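Local coordinates for GTPase-activating protein skywalker (Drosophila melanogaster, PDB 5HJQ) that acts as a GTPase-activating protein for Rab35 in synaptic vesicle protein recycling and binds phosphoinositides through its TBC domain, at residues 111-116 and 286-291; 165-170 and 277-282; 204-209 and 282-287. One frame throughout, in Å; residues are numbered along the deposited sequence.

Contact 1 of 3, residues 111-116 and 286-291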
loop_
_atom_site.group_PDB
_atom_site.type_symbol
_atom_site.label_atom_id
_atom_site.label_comp_id
_atom_site.label_asym_id
_atom_site.label_seq_id
_atom_site.Cartn_x
_atom_site.Cartn_y
_atom_site.Cartn_z
ATOM N N PRO A 111 -6.606 -6.057 -18.837
ATOM C CA PRO A 111 -5.338 -6.773 -18.991
ATOM C C PRO A 111 -4.131 -5.838 -18.968
ATOM O O PRO A 111 -2.999 -6.304 -19.087
ATOM C CB PRO A 111 -5.484 -7.440 -20.361
ATOM C CG PRO A 111 -6.340 -6.490 -21.127
ATOM C CD PRO A 111 -7.313 -5.905 -20.121
ATOM N N ILE A 112 -4.371 -4.539 -18.813
ATOM C CA ILE A 112 -3.295 -3.555 -18.909
ATOM C C ILE A 112 -2.319 -3.667 -17.737
ATOM O O ILE A 112 -1.132 -3.377 -17.879
ATOM C CB ILE A 112 -3.846 -2.108 -18.978
ATOM C CG1 ILE A 112 -2.746 -1.136 -19.417
ATOM C CG2 ILE A 112 -4.446 -1.678 -17.638
ATOM C CD1 ILE A 112 -3.136 0.330 -19.301
ATOM N N ARG A 113 -2.812 -4.114 -16.586
ATOM C CA ARG A 113 -1.996 -4.133 -15.378
ATOM C C ARG A 113 -0.926 -5.210 -15.443
ATOM O O ARG A 113 0.146 -5.062 -14.854
ATOM C CB ARG A 113 -2.877 -4.324 -14.144
ATOM C CG ARG A 113 -3.750 -3.121 -13.876
ATOM C CD ARG A 113 -4.326 -3.116 -12.473
ATOM N NE ARG A 113 -5.034 -1.865 -12.229
ATOM C CZ ARG A 113 -6.280 -1.625 -12.624
ATOM N NH1 ARG A 113 -6.963 -2.559 -13.272
ATOM N NH2 ARG A 113 -6.844 -0.453 -12.364
ATOM N N ALA A 114 -1.209 -6.279 -16.180
ATOM C CA ALA A 114 -0.218 -7.320 -16.424
ATOM C C ALA A 114 1.026 -6.723 -17.076
ATOM O O ALA A 114 2.138 -7.222 -16.898
ATOM C CB ALA A 114 -0.801 -8.421 -17.292
ATOM N N GLN A 115 0.829 -5.640 -17.823
ATOM C CA GLN A 115 1.931 -4.943 -18.470
ATOM C C GLN A 115 2.286 -3.622 -17.785
ATOM O O GLN A 115 3.461 -3.271 -17.685
ATOM C CB GLN A 115 1.602 -4.682 -19.943
ATOM C CG GLN A 115 1.689 -5.915 -20.834
ATOM C CD GLN A 115 1.446 -5.590 -22.295
ATOM O OE1 GLN A 115 2.388 -5.450 -23.076
ATOM N NE2 GLN A 115 0.177 -5.470 -22.671
ATOM N N LEU A 116 1.274 -2.886 -17.330
ATOM C CA LEU A 116 1.490 -1.559 -16.755
ATOM C C LEU A 116 2.330 -1.602 -15.482
ATOM O O LEU A 116 3.299 -0.855 -15.344
ATOM C CB LEU A 116 0.150 -0.876 -16.464
ATOM C CG LEU A 116 0.197 0.516 -15.827
ATOM C CD1 LEU A 116 1.109 1.449 -16.611
ATOM C CD2 LEU A 116 -1.206 1.100 -15.722
ATOM N N HIS A 286 -10.586 -0.411 -4.381
ATOM C CA HIS A 286 -9.955 0.874 -4.067
ATOM C C HIS A 286 -8.441 0.740 -4.013
ATOM O O HIS A 286 -7.715 1.597 -4.517
ATOM C CB HIS A 286 -10.465 1.436 -2.734
ATOM C CG HIS A 286 -11.932 1.732 -2.717
ATOM N ND1 HIS A 286 -12.887 0.746 -2.838
ATOM C CD2 HIS A 286 -12.608 2.896 -2.577
ATOM C CE1 HIS A 286 -14.088 1.290 -2.781
ATOM N NE2 HIS A 286 -13.948 2.595 -2.620
ATOM N N LEU A 287 -7.978 -0.343 -3.396
ATOM C CA LEU A 287 -6.552 -0.650 -3.299
ATOM C C LEU A 287 -5.858 -0.669 -4.653
ATOM O O LEU A 287 -4.748 -0.155 -4.799
ATOM C CB LEU A 287 -6.341 -2.006 -2.624
ATOM C CG LEU A 287 -6.309 -2.099 -1.104
ATOM C CD1 LEU A 287 -6.071 -3.540 -0.688
ATOM C CD2 LEU A 287 -5.226 -1.192 -0.558
ATOM N N VAL A 288 -6.514 -1.281 -5.635
ATOM C CA VAL A 288 -5.939 -1.444 -6.965
ATOM C C VAL A 288 -5.634 -0.099 -7.620
ATOM O O VAL A 288 -4.520 0.127 -8.096
ATOM C CB VAL A 288 -6.875 -2.258 -7.876
ATOM C CG1 VAL A 288 -6.369 -2.243 -9.303
ATOM C CG2 VAL A 288 -6.995 -3.684 -7.362
ATOM N N ARG A 289 -6.620 0.790 -7.637
ATOM C CA ARG A 289 -6.422 2.131 -8.173
ATOM C C ARG A 289 -5.322 2.868 -7.410
ATOM O O ARG A 289 -4.535 3.606 -8.003
ATOM C CB ARG A 289 -7.724 2.930 -8.122
ATOM C CG ARG A 289 -8.802 2.424 -9.062
ATOM C CD ARG A 289 -8.428 2.672 -10.514
ATOM N NE ARG A 289 -8.331 4.093 -10.835
ATOM C CZ ARG A 289 -7.188 4.723 -11.088
ATOM N NH1 ARG A 289 -6.042 4.058 -11.062
ATOM N NH2 ARG A 289 -7.188 6.018 -11.374
ATOM N N ILE A 290 -5.268 2.658 -6.097
ATOM C CA ILE A 290 -4.222 3.252 -5.270
ATOM C C ILE A 290 -2.848 2.713 -5.663
ATOM O O ILE A 290 -1.885 3.470 -5.783
ATOM C CB ILE A 290 -4.466 2.991 -3.768
ATOM C CG1 ILE A 290 -5.707 3.742 -3.286
ATOM C CG2 ILE A 290 -3.262 3.414 -2.942
ATOM C CD1 ILE A 290 -6.031 3.510 -1.827
ATOM N N MET A 291 -2.764 1.403 -5.866
ATOM C CA MET A 291 -1.513 0.781 -6.294
ATOM C C MET A 291 -1.023 1.322 -7.634
ATOM O O MET A 291 0.184 1.468 -7.837
ATOM C CB MET A 291 -1.672 -0.737 -6.373
ATOM C CG MET A 291 -1.720 -1.426 -5.009
ATOM S SD MET A 291 -0.325 -1.012 -3.936
ATOM C CE MET A 291 -1.145 -0.014 -2.699
#

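Contact 2 of 3, residues 165-170 and 277-282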
loop_
_atom_site.group_PDB
_atom_site.type_symbol
_atom_site.label_atom_id
_atom_site.label_comp_id
_atom_site.label_asym_id
_atom_site.label_seq_id
_atom_site.Cartn_x
_atom_site.Cartn_y
_atom_site.Cartn_z
ATOM N N LEU A 165 -1.905 -10.515 4.529
ATOM C CA LEU A 165 -3.184 -10.364 3.846
ATOM C C LEU A 165 -3.172 -11.001 2.461
ATOM O O LEU A 165 -2.409 -10.587 1.588
ATOM C CB LEU A 165 -3.543 -8.882 3.741
ATOM C CG LEU A 165 -3.572 -8.145 5.081
ATOM C CD1 LEU A 165 -3.620 -6.638 4.877
ATOM C CD2 LEU A 165 -4.754 -8.610 5.917
ATOM N N PRO A 166 -4.026 -12.016 2.261
ATOM C CA PRO A 166 -4.086 -12.804 1.027
ATOM C C PRO A 166 -5.055 -12.249 -0.015
ATOM O O PRO A 166 -4.900 -12.548 -1.202
ATOM C CB PRO A 166 -4.563 -14.166 1.527
ATOM C CG PRO A 166 -5.473 -13.820 2.665
ATOM C CD PRO A 166 -4.920 -12.558 3.300
ATOM N N TYR A 167 -6.028 -11.458 0.431
ATOM C CA TYR A 167 -7.087 -10.942 -0.434
ATOM C C TYR A 167 -7.779 -12.076 -1.196
ATOM O O TYR A 167 -8.314 -12.996 -0.583
ATOM C CB TYR A 167 -6.528 -9.893 -1.399
ATOM C CG TYR A 167 -5.818 -8.758 -0.693
ATOM C CD1 TYR A 167 -6.528 -7.837 0.068
ATOM C CD2 TYR A 167 -4.438 -8.611 -0.781
ATOM C CE1 TYR A 167 -5.885 -6.800 0.723
ATOM C CE2 TYR A 167 -3.786 -7.576 -0.130
ATOM C CZ TYR A 167 -4.517 -6.675 0.620
ATOM O OH TYR A 167 -3.880 -5.643 1.266
ATOM N N HIS A 168 -7.752 -12.024 -2.524
ATOM C CA HIS A 168 -8.482 -13.000 -3.330
ATOM C C HIS A 168 -7.607 -14.149 -3.827
ATOM O O HIS A 168 -8.044 -14.951 -4.651
ATOM C CB HIS A 168 -9.145 -12.307 -4.523
ATOM C CG HIS A 168 -10.157 -11.275 -4.135
ATOM N ND1 HIS A 168 -10.244 -10.047 -4.758
ATOM C CD2 HIS A 168 -11.124 -11.284 -3.188
ATOM C CE1 HIS A 168 -11.222 -9.347 -4.210
ATOM N NE2 HIS A 168 -11.772 -10.075 -3.255
ATOM N N LEU A 169 -6.378 -14.233 -3.324
ATOM C CA LEU A 169 -5.459 -15.288 -3.739
ATOM C C LEU A 169 -5.960 -16.675 -3.354
ATOM O O LEU A 169 -6.429 -16.890 -2.237
ATOM C CB LEU A 169 -4.070 -15.069 -3.134
ATOM C CG LEU A 169 -3.211 -13.926 -3.671
ATOM C CD1 LEU A 169 -1.833 -13.959 -3.018
ATOM C CD2 LEU A 169 -3.101 -14.007 -5.184
ATOM N N THR A 170 -5.848 -17.614 -4.288
ATOM C CA THR A 170 -6.149 -19.011 -4.014
ATOM C C THR A 170 -5.114 -19.584 -3.051
ATOM O O THR A 170 -4.179 -18.890 -2.649
ATOM C CB THR A 170 -6.165 -19.848 -5.301
ATOM O OG1 THR A 170 -4.860 -19.830 -5.893
ATOM C CG2 THR A 170 -7.172 -19.285 -6.295
ATOM N N TRP A 277 -5.367 0.789 7.633
ATOM C CA TRP A 277 -6.626 1.360 7.172
ATOM C C TRP A 277 -6.738 1.123 5.674
ATOM O O TRP A 277 -7.796 0.759 5.159
ATOM C CB TRP A 277 -6.707 2.857 7.466
ATOM C CG TRP A 277 -6.452 3.231 8.888
ATOM C CD1 TRP A 277 -6.669 2.465 9.996
ATOM C CD2 TRP A 277 -5.929 4.478 9.358
ATOM N NE1 TRP A 277 -6.317 3.160 11.128
ATOM C CE2 TRP A 277 -5.853 4.397 10.761
ATOM C CE3 TRP A 277 -5.511 5.653 8.724
ATOM C CZ2 TRP A 277 -5.378 5.447 11.544
ATOM C CZ3 TRP A 277 -5.039 6.693 9.503
ATOM C CH2 TRP A 277 -4.979 6.585 10.897
ATOM N N ILE A 278 -5.623 1.336 4.985
ATOM C CA ILE A 278 -5.557 1.187 3.542
ATOM C C ILE A 278 -5.471 -0.282 3.143
ATOM O O ILE A 278 -6.348 -0.790 2.451
ATOM C CB ILE A 278 -4.348 1.950 2.957
ATOM C CG1 ILE A 278 -4.490 3.451 3.223
ATOM C CG2 ILE A 278 -4.207 1.675 1.467
ATOM C CD1 ILE A 278 -3.253 4.255 2.894
ATOM N N LEU A 279 -4.423 -0.963 3.600
ATOM C CA LEU A 279 -4.136 -2.330 3.169
ATOM C C LEU A 279 -5.089 -3.386 3.726
ATOM O O LEU A 279 -5.254 -4.447 3.126
ATOM C CB LEU A 279 -2.701 -2.709 3.543
ATOM C CG LEU A 279 -1.583 -1.954 2.822
ATOM C CD1 LEU A 279 -0.215 -2.404 3.318
ATOM C CD2 LEU A 279 -1.698 -2.135 1.308
ATOM N N ALA A 280 -5.710 -3.106 4.866
ATOM C CA ALA A 280 -6.568 -4.096 5.513
ATOM C C ALA A 280 -7.982 -3.583 5.767
ATOM O O ALA A 280 -8.767 -4.223 6.466
ATOM C CB ALA A 280 -5.938 -4.558 6.821
ATOM N N GLY A 281 -8.307 -2.428 5.199
ATOM C CA GLY A 281 -9.622 -1.844 5.378
ATOM C C GLY A 281 -10.333 -1.592 4.064
ATOM O O GLY A 281 -11.382 -2.177 3.799
ATOM N N LEU A 282 -9.759 -0.712 3.247
ATOM C CA LEU A 282 -10.342 -0.349 1.960
ATOM C C LEU A 282 -10.617 -1.583 1.118
ATOM O O LEU A 282 -9.835 -2.531 1.135
ATOM C CB LEU A 282 -9.420 0.603 1.195
ATOM C CG LEU A 282 -9.156 1.968 1.826
ATOM C CD1 LEU A 282 -8.359 2.846 0.882
ATOM C CD2 LEU A 282 -10.468 2.633 2.204
#

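Contact 3 of 3, residues 204-209 and 282-287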
loop_
_atom_site.group_PDB
_atom_site.type_symbol
_atom_site.label_atom_id
_atom_site.label_comp_id
_atom_site.label_asym_id
_atom_site.label_seq_id
_atom_site.Cartn_x
_atom_site.Cartn_y
_atom_site.Cartn_z
ATOM N N LEU A 204 0.310 -7.711 -6.206
ATOM C CA LEU A 204 1.023 -7.903 -7.460
ATOM C C LEU A 204 0.612 -9.211 -8.126
ATOM O O LEU A 204 0.386 -9.261 -9.334
ATOM C CB LEU A 204 2.530 -7.893 -7.213
ATOM C CG LEU A 204 3.126 -6.577 -6.721
ATOM C CD1 LEU A 204 4.543 -6.802 -6.243
ATOM C CD2 LEU A 204 3.094 -5.551 -7.838
ATOM N N LEU A 205 0.498 -10.259 -7.318
ATOM C CA LEU A 205 0.201 -11.603 -7.804
ATOM C C LEU A 205 -1.197 -11.738 -8.407
ATOM O O LEU A 205 -1.520 -12.763 -9.002
ATOM C CB LEU A 205 0.371 -12.610 -6.664
ATOM C CG LEU A 205 1.820 -12.986 -6.341
ATOM C CD1 LEU A 205 1.889 -13.913 -5.136
ATOM C CD2 LEU A 205 2.475 -13.634 -7.563
ATOM N N HIS A 206 -2.025 -10.712 -8.253
ATOM C CA HIS A 206 -3.372 -10.741 -8.810
ATOM C C HIS A 206 -3.390 -10.398 -10.300
ATOM O O HIS A 206 -4.421 -10.539 -10.955
ATOM C CB HIS A 206 -4.291 -9.773 -8.054
ATOM C CG HIS A 206 -4.776 -10.297 -6.738
ATOM N ND1 HIS A 206 -3.960 -10.408 -5.632
ATOM C CD2 HIS A 206 -5.995 -10.740 -6.352
ATOM C CE1 HIS A 206 -4.656 -10.898 -4.622
ATOM N NE2 HIS A 206 -5.895 -11.108 -5.032
ATOM N N PHE A 207 -2.259 -9.948 -10.834
ATOM C CA PHE A 207 -2.232 -9.432 -12.199
ATOM C C PHE A 207 -1.021 -9.881 -13.012
ATOM O O PHE A 207 -0.978 -9.677 -14.224
ATOM C CB PHE A 207 -2.283 -7.905 -12.173
ATOM C CG PHE A 207 -3.466 -7.355 -11.437
ATOM C CD1 PHE A 207 -4.714 -7.320 -12.035
ATOM C CD2 PHE A 207 -3.332 -6.875 -10.146
ATOM C CE1 PHE A 207 -5.808 -6.818 -11.354
ATOM C CE2 PHE A 207 -4.420 -6.372 -9.459
ATOM C CZ PHE A 207 -5.659 -6.339 -10.065
ATOM N N MET A 208 -0.033 -10.478 -12.354
ATOM C CA MET A 208 1.163 -10.933 -13.060
ATOM C C MET A 208 1.657 -12.280 -12.535
ATOM O O MET A 208 1.053 -12.873 -11.640
ATOM C CB MET A 208 2.274 -9.887 -12.950
ATOM C CG MET A 208 2.847 -9.739 -11.544
ATOM S SD MET A 208 3.947 -8.319 -11.401
ATOM C CE MET A 208 2.776 -6.975 -11.577
ATOM N N SER A 209 2.756 -12.763 -13.104
ATOM C CA SER A 209 3.319 -14.045 -12.698
ATOM C C SER A 209 4.152 -13.905 -11.432
ATOM O O SER A 209 4.447 -12.794 -10.990
ATOM C CB SER A 209 4.172 -14.637 -13.820
ATOM O OG SER A 209 5.297 -13.819 -14.084
ATOM N N LEU A 282 -9.759 -0.712 3.247
ATOM C CA LEU A 282 -10.342 -0.349 1.960
ATOM C C LEU A 282 -10.617 -1.583 1.118
ATOM O O LEU A 282 -9.835 -2.531 1.135
ATOM C CB LEU A 282 -9.420 0.603 1.195
ATOM C CG LEU A 282 -9.156 1.968 1.826
ATOM C CD1 LEU A 282 -8.359 2.846 0.882
ATOM C CD2 LEU A 282 -10.468 2.633 2.204
ATOM N N PRO A 283 -11.738 -1.580 0.385
ATOM C CA PRO A 283 -12.059 -2.705 -0.495
ATOM C C PRO A 283 -10.994 -2.874 -1.578
ATOM O O PRO A 283 -10.325 -1.898 -1.924
ATOM C CB PRO A 283 -13.414 -2.309 -1.091
ATOM C CG PRO A 283 -13.969 -1.273 -0.167
ATOM C CD PRO A 283 -12.778 -0.537 0.348
ATOM N N PHE A 284 -10.841 -4.094 -2.086
ATOM C CA PHE A 284 -9.797 -4.425 -3.058
ATOM C C PHE A 284 -9.806 -3.496 -4.272
ATOM O O PHE A 284 -8.761 -3.030 -4.721
ATOM C CB PHE A 284 -9.956 -5.885 -3.497
ATOM C CG PHE A 284 -8.831 -6.391 -4.348
ATOM C CD1 PHE A 284 -7.602 -6.695 -3.788
ATOM C CD2 PHE A 284 -9.004 -6.561 -5.708
ATOM C CE1 PHE A 284 -6.565 -7.161 -4.571
ATOM C CE2 PHE A 284 -7.971 -7.023 -6.500
ATOM C CZ PHE A 284 -6.749 -7.323 -5.929
ATOM N N GLN A 285 -11.002 -3.241 -4.779
ATOM C CA GLN A 285 -11.267 -2.262 -5.823
ATOM C C GLN A 285 -10.559 -0.920 -5.612
ATOM O O GLN A 285 -10.020 -0.345 -6.554
ATOM C CB GLN A 285 -12.776 -2.060 -5.877
ATOM C CG GLN A 285 -13.350 -2.224 -4.487
ATOM C CD GLN A 285 -14.847 -2.285 -4.434
ATOM O OE1 GLN A 285 -15.531 -1.289 -4.663
ATOM N NE2 GLN A 285 -15.372 -3.453 -4.080
ATOM N N HIS A 286 -10.586 -0.411 -4.381
ATOM C CA HIS A 286 -9.955 0.874 -4.067
ATOM C C HIS A 286 -8.441 0.740 -4.013
ATOM O O HIS A 286 -7.715 1.597 -4.517
ATOM C CB HIS A 286 -10.465 1.436 -2.734
ATOM C CG HIS A 286 -11.932 1.732 -2.717
ATOM N ND1 HIS A 286 -12.887 0.746 -2.838
ATOM C CD2 HIS A 286 -12.608 2.896 -2.577
ATOM C CE1 HIS A 286 -14.088 1.290 -2.781
ATOM N NE2 HIS A 286 -13.948 2.595 -2.620
ATOM N N LEU A 287 -7.978 -0.343 -3.396
ATOM C CA LEU A 287 -6.552 -0.650 -3.299
ATOM C C LEU A 287 -5.858 -0.669 -4.653
ATOM O O LEU A 287 -4.748 -0.155 -4.799
ATOM C CB LEU A 287 -6.341 -2.006 -2.624
ATOM C CG LEU A 287 -6.309 -2.099 -1.104
ATOM C CD1 LEU A 287 -6.071 -3.540 -0.688
ATOM C CD2 LEU A 287 -5.226 -1.192 -0.558
#

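Contact 1 of 3, residues 111-116 and 286-291
A methyl group laid on a guanidinium face joins Val288 to Arg113. CG1 of Val288 rests over one face of the Arg113 guanidinium, 3.1 Å above its plane and displaced toward the rim, with NE as the nearest atom at 3.2 Å. In Val288, CG1 stands anti to the backbone N (chi1 171°), while the Arg113 chain runs extended from CG to NE and spans the gap between the two segments, whose nearest CA atoms, those of Arg113 and Val288, are 9.7 Å apart.

The contact lies in the all-helical Rab-GAP TBC domain, where it ties helix 113-122 to helix 284-297 across 170 residues of chain. Arg289 belongs to the same helix as Val288, and its side chain is about 6 Å from that of Arg102, a phosphoinositide-binding residue.

At the edge of the same guanidinium lies a methylene of Arg289. Its chain, bent at chi2 and chi3, brings CD near the Arg113 plane, 4.0 Å from NH2. The two guanidinium planes are inclined at 43°, and Arg113 NH2 lies 4.8 Å from Arg289 NH1. What brings these like-charged heads near each other is Asp292, whose OD2 forms salt bridges with both nitrogens and would offset their charge. The buried Arg113 head is fixed further by hydrogen bonds from NH1 to Pro107 O and from NH2 to Trp106 O.

Contact 2 of 3, residues 165-170 and 277-282
Leu165 and Ala280 bring the two backbones closest, with their CA atoms 7.3 Å apart, where a type II' beta turn from Pro166 to Leu169 faces the C-terminal end of helix 274-279. Ala280 is the first residue there to leave helical backbone angles. The polar link is a single hydrogen bond: Tyr167 OH donates to Leu279 O over 2.6 Å. The hydroxyl approaches in the carbonyl plane, on a lone pair, at a C=O...O angle of 132°, and the acceptor in turn lies in the plane of the phenol ring, at its edge. Tyr167 has CG anti to its own carbonyl carbon (chi1 -56°), which sends the ring from the turn across to the helix end.

Leu165 supplies the apolar half. Its CD1 packs 3.7 Å from Ala280 CB and 4.2 Å from Leu279 CB, and it also touches Leu279 O at 3.2 Å, so this one carbonyl oxygen meets both a hydroxyl and a methyl group. On the loop side, Leu165 CB sits over a face of the Tyr167 ring, 3.9 Å above the plane and offset toward its rim. Tyr167 also touches Pro199, Ser202 and Ile203 of helix 197-204 and Leu287 of helix 284-297.

With its hydroxyl bonded to a main-chain carbonyl where helix 274-279 ends, the tyrosine ties a beta-turn loop, the one before helix 171-187, to that helix end within the helical TBC domain, away from the phosphoinositide pocket.

Contact 3 of 3, residues 204-209 and 282-287
Phe284 reaches across to His206 and Phe207 and makes all the contacts between the two segments. The second segment prepares this at Pro283, which holds the N-cap position of helix 284-297; its carbonyl oxygen accepts backbone hydrogen bonds from both His286 N and Leu287 N as the helix begins. At Phe284, CG is anti to the backbone N (chi1 -172°), which carries the ring outward to meet the imidazole arriving from the opposite direction. CZ lies over one face of the His206 ring, 3.5 Å above the plane and shifted toward the rim, with CD2 its nearest atom. The rings meet obliquely, their planes at 41° and their centroids 4.7 Å apart.

In the TBC domain this pairing bridges the loop after helix 197-204 to the start of helix 284-297. His206 ND1 is hydrogen-bonded to Ser202 O, and NE2 makes a probable hydrogen bond with His168 N, a pattern that would suit a neutral ring protonated at ND1. His168 also meets Phe284 edge-to-face, a third aromatic neighbour.

CE2 of Phe284, on the other side of CZ from CE1, comes to Phe207 CZ at 4.3 Å, again obliquely. His206 CB lies 3.6 Å above a face of the Phe207 ring, toward its rim, while Trp117 of helix 113-122 meets that ring edge-to-face. One turn on from Phe284, Leu287 touches Tyr167.

In the fold
Contacts 1 and 3 both end on helix 284-297 and share His286 and Leu287; contact 2 uses the preceding helix, 274-279, and meets contact 3 at Leu282. Burial falls from contact 1, whose touching residues are all buried, through the partly buried contact 2 to the surface contact 3. Chemistry differs accordingly: a valine methyl on an arginine face, beside a second arginine that shares an aspartate with the first, nearest the phosphoinositide site; a tyrosine-to-carbonyl bond with aliphatic packing at a helix end; and oblique aromatic rings at the surface. Phe207 of contact 3 packs against Arg113 and Val288 of contact 1, while Leu287 links contact 2 to the helix shared by the others.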